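Side-chain contacts in cytokinesis protein 2 (Saccharomyces cerevisiae, PDB 4WPE), which mediates cytoskeletal rearrangements of cytokinesis, forming a double ring alongside the septins and later a ring at the medial actin ring, and is represented here by its F-BAR domain: residues L42-R47 with Q235-S240; Q119-T124 with Q220-A225. All blocks are in the same frame, centred on the assembly; numbering follows the deposited sequence.

Contact 1: residues L42-R47 with Q235-S240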
ATOM      1  N   LEU A  42       1.912 -19.082  -1.076  1.00 68.13           N
ATOM      2  CA  LEU A  42       1.868 -18.217  -2.248  1.00 63.02           C
ATOM      3  C   LEU A  42       1.379 -16.824  -1.875  1.00 63.48           C
ATOM      4  O   LEU A  42       1.900 -15.826  -2.370  1.00 71.91           O
ATOM      5  CB  LEU A  42       0.970 -18.813  -3.333  1.00 53.60           C
ATOM      6  CG  LEU A  42       0.992 -18.074  -4.676  1.00 49.98           C
ATOM      7  CD1 LEU A  42       2.323 -18.280  -5.387  1.00 48.67           C
ATOM      8  CD2 LEU A  42      -0.167 -18.507  -5.560  1.00 42.21           C
ATOM      9  N   PHE A  43       0.377 -16.764  -1.001  1.00 56.17           N
ATOM     10  CA  PHE A  43      -0.173 -15.488  -0.557  1.00 56.37           C
ATOM     11  C   PHE A  43       0.886 -14.639   0.136  1.00 58.92           C
ATOM     12  O   PHE A  43       1.031 -13.455  -0.161  1.00 65.37           O
ATOM     13  CB  PHE A  43      -1.359 -15.706   0.385  1.00 52.55           C
ATOM     14  CG  PHE A  43      -1.864 -14.439   1.023  1.00 56.54           C
ATOM     15  CD1 PHE A  43      -2.558 -13.499   0.278  1.00 53.42           C
ATOM     16  CD2 PHE A  43      -1.640 -14.190   2.367  1.00 55.91           C
ATOM     17  CE1 PHE A  43      -3.023 -12.338   0.861  1.00 51.13           C
ATOM     18  CE2 PHE A  43      -2.101 -13.030   2.956  1.00 54.78           C
ATOM     19  CZ  PHE A  43      -2.792 -12.102   2.203  1.00 57.73           C
ATOM     20  N   PHE A  44       1.617 -15.255   1.059  1.00 57.08           N
ATOM     21  CA  PHE A  44       2.686 -14.584   1.791  1.00 58.45           C
ATOM     22  C   PHE A  44       3.741 -14.024   0.849  1.00 60.78           C
ATOM     23  O   PHE A  44       4.242 -12.918   1.048  1.00 56.83           O
ATOM     24  CB  PHE A  44       3.339 -15.551   2.778  1.00 67.01           C
ATOM     25  CG  PHE A  44       2.492 -15.861   3.978  1.00 67.02           C
ATOM     26  CD1 PHE A  44       2.580 -17.096   4.602  1.00 67.97           C
ATOM     27  CD2 PHE A  44       1.623 -14.914   4.496  1.00 66.02           C
ATOM     28  CE1 PHE A  44       1.808 -17.387   5.712  1.00 67.18           C
ATOM     29  CE2 PHE A  44       0.850 -15.197   5.608  1.00 67.03           C
ATOM     30  CZ  PHE A  44       0.942 -16.436   6.215  1.00 66.72           C
ATOM     31  N   LYS A  45       4.070 -14.797  -0.179  1.00 62.28           N
ATOM     32  CA  LYS A  45       5.065 -14.381  -1.158  1.00 63.44           C
ATOM     33  C   LYS A  45       4.586 -13.172  -1.953  1.00 67.90           C
ATOM     34  O   LYS A  45       5.270 -12.152  -2.014  1.00 71.07           O
ATOM     35  CB  LYS A  45       5.396 -15.535  -2.105  1.00 59.47           C
ATOM     36  CG  LYS A  45       6.445 -15.194  -3.146  1.00 61.28           C
ATOM     37  CD  LYS A  45       6.787 -16.400  -4.005  1.00 63.86           C
ATOM     38  CE  LYS A  45       7.939 -16.085  -4.943  1.00 72.89           C
ATOM     39  NZ  LYS A  45       7.935 -16.971  -6.138  1.00 83.04           N
ATOM     40  N   GLN A  46       3.407 -13.293  -2.558  1.00 66.93           N
ATOM     41  CA  GLN A  46       2.857 -12.226  -3.389  1.00 62.76           C
ATOM     42  C   GLN A  46       2.596 -10.959  -2.585  1.00 59.63           C
ATOM     43  O   GLN A  46       2.858  -9.852  -3.052  1.00 61.18           O
ATOM     44  CB  GLN A  46       1.569 -12.686  -4.071  1.00 51.48           C
ATOM     45  CG  GLN A  46       1.766 -13.832  -5.041  1.00 50.85           C
ATOM     46  CD  GLN A  46       0.721 -13.842  -6.140  1.00 66.20           C
ATOM     47  OE1 GLN A  46      -0.130 -14.735  -6.201  1.00 62.50           O
ATOM     48  NE2 GLN A  46       0.780 -12.847  -7.021  1.00 70.70           N
ATOM     49  N   ARG A  47       2.073 -11.134  -1.377  1.00 54.87           N
ATOM     50  CA  ARG A  47       1.861 -10.026  -0.455  1.00 53.79           C
ATOM     51  C   ARG A  47       3.184  -9.337  -0.105  1.00 61.03           C
ATOM     52  O   ARG A  47       3.247  -8.113  -0.006  1.00 63.35           O
ATOM     53  CB  ARG A  47       1.168 -10.527   0.812  1.00 53.29           C
ATOM     54  CG  ARG A  47       1.067  -9.513   1.927  1.00 61.19           C
ATOM     55  CD  ARG A  47      -0.065  -8.540   1.700  1.00 58.39           C
ATOM     56  NE  ARG A  47      -0.735  -8.219   2.955  1.00 62.24           N
ATOM     57  CZ  ARG A  47      -0.309  -7.302   3.816  1.00 65.05           C
ATOM     58  NH1 ARG A  47       0.794  -6.614   3.558  1.00 73.01           N
ATOM     59  NH2 ARG A  47      -0.982  -7.076   4.937  1.00 64.22           N
ATOM     60  N   GLN A 235      -0.577 -14.858  13.178  1.00 70.28           N
ATOM     61  CA  GLN A 235      -0.574 -13.736  14.112  1.00 80.86           C
ATOM     62  C   GLN A 235       0.649 -12.884  13.806  1.00 77.82           C
ATOM     63  O   GLN A 235       0.552 -11.664  13.705  1.00 74.92           O
ATOM     64  CB  GLN A 235      -0.573 -14.205  15.573  1.00 84.60           C
ATOM     65  CG  GLN A 235      -1.565 -13.472  16.513  1.00125.14           C
ATOM     66  CD  GLN A 235      -1.286 -11.979  16.742  1.00124.68           C
ATOM     67  OE1 GLN A 235      -0.496 -11.357  16.043  1.00121.47           O
ATOM     68  NE2 GLN A 235      -1.950 -11.407  17.741  1.00125.95           N
ATOM     69  N   GLN A 236       1.795 -13.536  13.631  1.00 71.91           N
ATOM     70  CA  GLN A 236       3.018 -12.842  13.234  1.00 69.68           C
ATOM     71  C   GLN A 236       2.762 -11.980  12.003  1.00 72.15           C
ATOM     72  O   GLN A 236       3.320 -10.894  11.858  1.00 67.99           O
ATOM     73  CB  GLN A 236       4.141 -13.835  12.956  1.00 58.39           C
ATOM     74  CG  GLN A 236       4.690 -14.489  14.199  1.00 67.19           C
ATOM     75  CD  GLN A 236       5.627 -15.628  13.875  1.00 69.76           C
ATOM     76  OE1 GLN A 236       6.415 -15.550  12.931  1.00 74.77           O
ATOM     77  NE2 GLN A 236       5.549 -16.696  14.655  1.00 65.68           N
ATOM     78  N   PHE A 237       1.901 -12.484  11.128  1.00 71.38           N
ATOM     79  CA  PHE A 237       1.382 -11.727   9.999  1.00 66.77           C
ATOM     80  C   PHE A 237       0.515 -10.561  10.472  1.00 66.34           C
ATOM     81  O   PHE A 237       0.749  -9.410  10.101  1.00 67.45           O
ATOM     82  CB  PHE A 237       0.588 -12.660   9.080  1.00 65.32           C
ATOM     83  CG  PHE A 237      -0.224 -11.952   8.037  1.00 62.51           C
ATOM     84  CD1 PHE A 237       0.380 -11.409   6.918  1.00 61.60           C
ATOM     85  CD2 PHE A 237      -1.603 -11.868   8.160  1.00 63.37           C
ATOM     86  CE1 PHE A 237      -0.375 -10.767   5.950  1.00 64.40           C
ATOM     87  CE2 PHE A 237      -2.365 -11.233   7.198  1.00 61.28           C
ATOM     88  CZ  PHE A 237      -1.750 -10.681   6.091  1.00 63.94           C
ATOM     89  N   ALA A 238      -0.474 -10.865  11.308  1.00 67.57           N
ATOM     90  CA  ALA A 238      -1.427  -9.865  11.791  1.00 65.44           C
ATOM     91  C   ALA A 238      -0.802  -8.862  12.759  1.00 68.52           C
ATOM     92  O   ALA A 238      -1.377  -7.807  13.011  1.00 76.93           O
ATOM     93  CB  ALA A 238      -2.617 -10.550  12.454  1.00 65.84           C
ATOM     94  N   THR A 239       0.363  -9.193  13.304  1.00 69.14           N
ATOM     95  CA  THR A 239       1.049  -8.293  14.225  1.00 69.04           C
ATOM     96  C   THR A 239       1.966  -7.345  13.456  1.00 68.69           C
ATOM     97  O   THR A 239       1.986  -6.141  13.716  1.00 68.96           O
ATOM     98  CB  THR A 239       1.858  -9.074  15.282  1.00 72.08           C
ATOM     99  OG1 THR A 239       0.960  -9.653  16.237  1.00 80.21           O
ATOM    100  CG2 THR A 239       2.823  -8.158  16.013  1.00 65.49           C
ATOM    101  N   SER A 240       2.710  -7.894  12.500  1.00 67.19           N
ATOM    102  CA  SER A 240       3.594  -7.098  11.655  1.00 65.89           C
ATOM    103  C   SER A 240       2.806  -6.055  10.873  1.00 67.29           C
ATOM    104  O   SER A 240       3.227  -4.906  10.753  1.00 75.99           O
ATOM    105  CB  SER A 240       4.370  -7.994  10.691  1.00 70.24           C
ATOM    106  OG  SER A 240       5.421  -8.670  11.360  1.00 85.11           O
TER

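Contact 2: residues Q119-T124 with Q220-A225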
ATOM      1  N   GLN A 119       5.767 -32.621   4.359  1.00 59.61           N
ATOM      2  CA  GLN A 119       5.642 -33.508   3.208  1.00 60.05           C
ATOM      3  C   GLN A 119       6.633 -34.671   3.279  1.00 69.08           C
ATOM      4  O   GLN A 119       6.283 -35.813   2.982  1.00 70.80           O
ATOM      5  CB  GLN A 119       5.847 -32.724   1.912  1.00 54.68           C
ATOM      6  CG  GLN A 119       5.843 -33.575   0.656  1.00 59.31           C
ATOM      7  CD  GLN A 119       4.535 -34.310   0.455  1.00 78.11           C
ATOM      8  OE1 GLN A 119       3.462 -33.770   0.721  1.00 86.90           O
ATOM      9  NE2 GLN A 119       4.617 -35.549  -0.017  1.00 81.11           N
ATOM     10  N   ALA A 120       7.866 -34.378   3.677  1.00 68.53           N
ATOM     11  CA  ALA A 120       8.891 -35.409   3.778  1.00 60.64           C
ATOM     12  C   ALA A 120       8.508 -36.455   4.819  1.00 63.19           C
ATOM     13  O   ALA A 120       8.626 -37.656   4.575  1.00 61.62           O
ATOM     14  CB  ALA A 120      10.239 -34.792   4.118  1.00 57.16           C
ATOM     15  N   ARG A 121       8.042 -35.998   5.976  1.00 64.28           N
ATOM     16  CA  ARG A 121       7.645 -36.909   7.041  1.00 60.31           C
ATOM     17  C   ARG A 121       6.421 -37.714   6.628  1.00 70.73           C
ATOM     18  O   ARG A 121       6.341 -38.915   6.891  1.00 76.62           O
ATOM     19  CB  ARG A 121       7.353 -36.153   8.337  1.00 53.86           C
ATOM     20  CG  ARG A 121       6.880 -37.061   9.462  1.00 51.01           C
ATOM     21  CD  ARG A 121       6.653 -36.320  10.767  1.00 50.42           C
ATOM     22  NE  ARG A 121       6.475 -37.254  11.876  1.00 64.04           N
ATOM     23  CZ  ARG A 121       6.139 -36.900  13.112  1.00 66.74           C
ATOM     24  NH1 ARG A 121       5.936 -35.624  13.404  1.00 63.84           N
ATOM     25  NH2 ARG A 121       6.002 -37.825  14.055  1.00 63.65           N
ATOM     26  N   TYR A 122       5.472 -37.048   5.980  1.00 72.11           N
ATOM     27  CA  TYR A 122       4.253 -37.709   5.532  1.00 63.96           C
ATOM     28  C   TYR A 122       4.555 -38.833   4.546  1.00 60.32           C
ATOM     29  O   TYR A 122       3.959 -39.908   4.619  1.00 59.94           O
ATOM     30  CB  TYR A 122       3.290 -36.707   4.890  1.00 57.65           C
ATOM     31  CG  TYR A 122       2.157 -37.382   4.156  1.00 62.58           C
ATOM     32  CD1 TYR A 122       1.078 -37.913   4.848  1.00 64.50           C
ATOM     33  CD2 TYR A 122       2.175 -37.509   2.773  1.00 65.61           C
ATOM     34  CE1 TYR A 122       0.041 -38.542   4.185  1.00 64.44           C
ATOM     35  CE2 TYR A 122       1.144 -38.140   2.100  1.00 68.87           C
ATOM     36  CZ  TYR A 122       0.079 -38.653   2.812  1.00 67.76           C
ATOM     37  OH  TYR A 122      -0.953 -39.278   2.148  1.00 72.58           O
ATOM     38  N   THR A 123       5.475 -38.573   3.623  1.00 62.98           N
ATOM     39  CA  THR A 123       5.874 -39.564   2.630  1.00 66.70           C
ATOM     40  C   THR A 123       6.452 -40.810   3.300  1.00 66.76           C
ATOM     41  O   THR A 123       6.104 -41.935   2.940  1.00 70.29           O
ATOM     42  CB  THR A 123       6.901 -38.976   1.637  1.00 65.03           C
ATOM     43  OG1 THR A 123       6.249 -38.020   0.792  1.00 68.50           O
ATOM     44  CG2 THR A 123       7.505 -40.071   0.771  1.00 63.45           C
ATOM     45  N   THR A 124       7.317 -40.598   4.286  1.00 55.71           N
ATOM     46  CA  THR A 124       7.914 -41.694   5.040  1.00 61.83           C
ATOM     47  C   THR A 124       6.858 -42.486   5.812  1.00 68.05           C
ATOM     48  O   THR A 124       6.867 -43.718   5.804  1.00 66.40           O
ATOM     49  CB  THR A 124       8.978 -41.179   6.021  1.00 66.27           C
ATOM     50  OG1 THR A 124      10.040 -40.558   5.289  1.00 77.73           O
ATOM     51  CG2 THR A 124       9.541 -42.319   6.847  1.00 60.34           C
ATOM     52  N   GLN A 220      -1.464 -37.509  14.349  1.00 61.58           N
ATOM     53  CA  GLN A 220      -2.124 -36.495  15.162  1.00 55.29           C
ATOM     54  C   GLN A 220      -1.130 -35.425  15.611  1.00 58.41           C
ATOM     55  O   GLN A 220      -1.500 -34.277  15.836  1.00 55.78           O
ATOM     56  CB  GLN A 220      -2.800 -37.147  16.369  1.00 50.63           C
ATOM     57  CG  GLN A 220      -3.539 -36.179  17.267  1.00 58.46           C
ATOM     58  CD  GLN A 220      -4.244 -36.876  18.409  1.00 65.25           C
ATOM     59  OE1 GLN A 220      -4.827 -37.945  18.232  1.00 67.47           O
ATOM     60  NE2 GLN A 220      -4.186 -36.276  19.594  1.00 69.47           N
ATOM     61  N   GLU A 221       0.135 -35.810  15.730  1.00 65.37           N
ATOM     62  CA  GLU A 221       1.188 -34.861  16.063  1.00 64.18           C
ATOM     63  C   GLU A 221       1.533 -34.009  14.848  1.00 63.01           C
ATOM     64  O   GLU A 221       1.844 -32.825  14.980  1.00 69.09           O
ATOM     65  CB  GLU A 221       2.432 -35.590  16.575  1.00 61.94           C
ATOM     66  CG  GLU A 221       3.643 -34.694  16.784  1.00 68.98           C
ATOM     67  CD  GLU A 221       4.857 -35.460  17.271  1.00 79.70           C
ATOM     68  OE1 GLU A 221       4.843 -35.926  18.431  1.00 86.30           O
ATOM     69  OE2 GLU A 221       5.821 -35.600  16.491  1.00 79.62           O
HETATM   70  N   MSE A 222       1.475 -34.617  13.667  1.00 55.17           N
HETATM   71  CA  MSE A 222       1.734 -33.903  12.420  1.00 62.84           C
HETATM   72  C   MSE A 222       0.725 -32.784  12.199  1.00 68.12           C
HETATM   73  O   MSE A 222       1.095 -31.629  11.981  1.00 67.89           O
HETATM   74  CB  MSE A 222       1.694 -34.858  11.228  1.00 64.55           C
HETATM   75  CG  MSE A 222       2.862 -35.813  11.135  1.00 64.32           C
HETATM   76 SE   MSE A 222       3.057 -36.456   9.311  1.00 82.83          SE
HETATM   77  CE  MSE A 222       3.459 -34.755   8.449  1.00 95.43           C
ATOM     78  N   GLU A 223      -0.554 -33.142  12.246  1.00 61.05           N
ATOM     79  CA  GLU A 223      -1.622 -32.179  12.035  1.00 59.08           C
ATOM     80  C   GLU A 223      -1.592 -31.095  13.104  1.00 63.38           C
ATOM     81  O   GLU A 223      -1.748 -29.914  12.798  1.00 67.77           O
ATOM     82  CB  GLU A 223      -2.984 -32.879  12.022  1.00 56.11           C
ATOM     83  CG  GLU A 223      -4.167 -31.950  11.775  1.00 65.33           C
ATOM     84  CD  GLU A 223      -4.258 -31.454  10.335  1.00 65.19           C
ATOM     85  OE1 GLU A 223      -3.437 -31.874   9.491  1.00 55.47           O
ATOM     86  OE2 GLU A 223      -5.160 -30.636  10.049  1.00 66.12           O
ATOM     87  N   ASN A 224      -1.381 -31.496  14.354  1.00 63.90           N
ATOM     88  CA  ASN A 224      -1.302 -30.538  15.453  1.00 63.34           C
ATOM     89  C   ASN A 224      -0.165 -29.543  15.243  1.00 65.96           C
ATOM     90  O   ASN A 224      -0.307 -28.352  15.525  1.00 65.52           O
ATOM     91  CB  ASN A 224      -1.124 -31.259  16.789  1.00 59.63           C
ATOM     92  CG  ASN A 224      -1.316 -30.336  17.977  1.00 70.52           C
ATOM     93  OD1 ASN A 224      -0.398 -29.622  18.381  1.00 79.27           O
ATOM     94  ND2 ASN A 224      -2.518 -30.343  18.539  1.00 74.29           N
ATOM     95  N   ALA A 225       0.960 -30.038  14.739  1.00 64.02           N
ATOM     96  CA  ALA A 225       2.108 -29.188  14.453  1.00 58.85           C
ATOM     97  C   ALA A 225       1.846 -28.327  13.224  1.00 63.41           C
ATOM     98  O   ALA A 225       2.430 -27.260  13.073  1.00 64.78           O
ATOM     99  CB  ALA A 225       3.360 -30.026  14.255  1.00 52.57           C
TER

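Contact 1: residues L42-R47 with Q235-S240
R47 NH1 is gripped by two acceptors, E51 OE2 in a salt bridge and Q99 OE1 in a hydrogen bond, while NE pairs with E89 of the second subunit; the group fixed in this way lies against F237. Over one face of the guanidinium sits F237 CE1, with R47 NE 3.9 Å from it, and R47 NH2 comes to 3.9 Å from F237 CZ. The guanidinium and ring planes stand 71° apart, so the two groups do not lie flat on each other. Helices 37-71 and 170-259 run nearly parallel here, 13.1 Å apart between segment axes, inside the elongated helical bundle of the F-BAR dimer, and long side chains have to span that width. F237 does so with CG anti to its own N (chi1 168°), which carries the ring into an aromatic cluster with F43 and F44. F43 presents its edge to the F237 face in an offset edge-to-face pair, CE2 lying 3.9 Å from F237 CZ, with planes at 68°. F44 approaches F237 obliquely, its CE2 4.0 Å from F237 CD1. L103 of helix 76-162 packs on F237 as well, and I61 of the second subunit on F43.

Contact 2: residues Q119-T124 with Q220-A225
With CG anti to the backbone N (chi1 178°) and the chain straight from CG to NE, R121 stretches across to the neighbouring helix, where E221, likewise anti (chi1 173°) and extended beyond CG, brings its carboxylate to the end of the arginine. The two side chains cross at about a right angle. E221 OE2 lies at the edge of the guanidinium, near its plane, and takes a hydrogen bond from R121 NH1 at 3.1 Å (N-H...O 151°) on the anti side of the carboxylate, together with a weak one from R121 NH2 at 3.3 Å. The stronger polar partner of the arginine is E218, which forms a salt bridge with NH2, so two acids one helical turn apart share the charge. Beneath the salt bridge, the selenomethionine M222 lies alongside the arginine, each reaching toward the other's helix: its CG comes over one face of the guanidinium, 3.8 Å from R121 NH1, and its SE lies 3.9 Å from R121 CG. A bend at the last torsion of M222 then turns CE to the next residue of the facing helix, 4.1 Å from Y122 CB. A leucine in place of R121 would probably leave E218 and E221 close together without their shared counter-charge and strip from M222 CG the cover of the guanidinium. L118 and L125 of helix 76-162 also touch M222. A buried apolar residue bordered on its more exposed side by a salt bridge, between antiparallel helices, is the kind of packing met in coiled-coil-like bundles such as this F-BAR domain.

Both contacts use helix 170-259, which meets helix 37-71 in a nearly parallel sense at contact 1 and helix 76-162 in an antiparallel one at contact 2; contact 2 is nested within the chain span closed by contact 1. Their centres lie 23 Å apart and the nearest atoms about 11 Å, so they do not touch. Contact 1 is core: all its touching residues are buried, and aromatic rings join an arginine whose charge is met partly by the second subunit. Contact 2 is only partly buried, and its charges are paired toward the surface within one chain. The second subunit packs against 220-225 too, at Q220 and N224, away from the salt bridge.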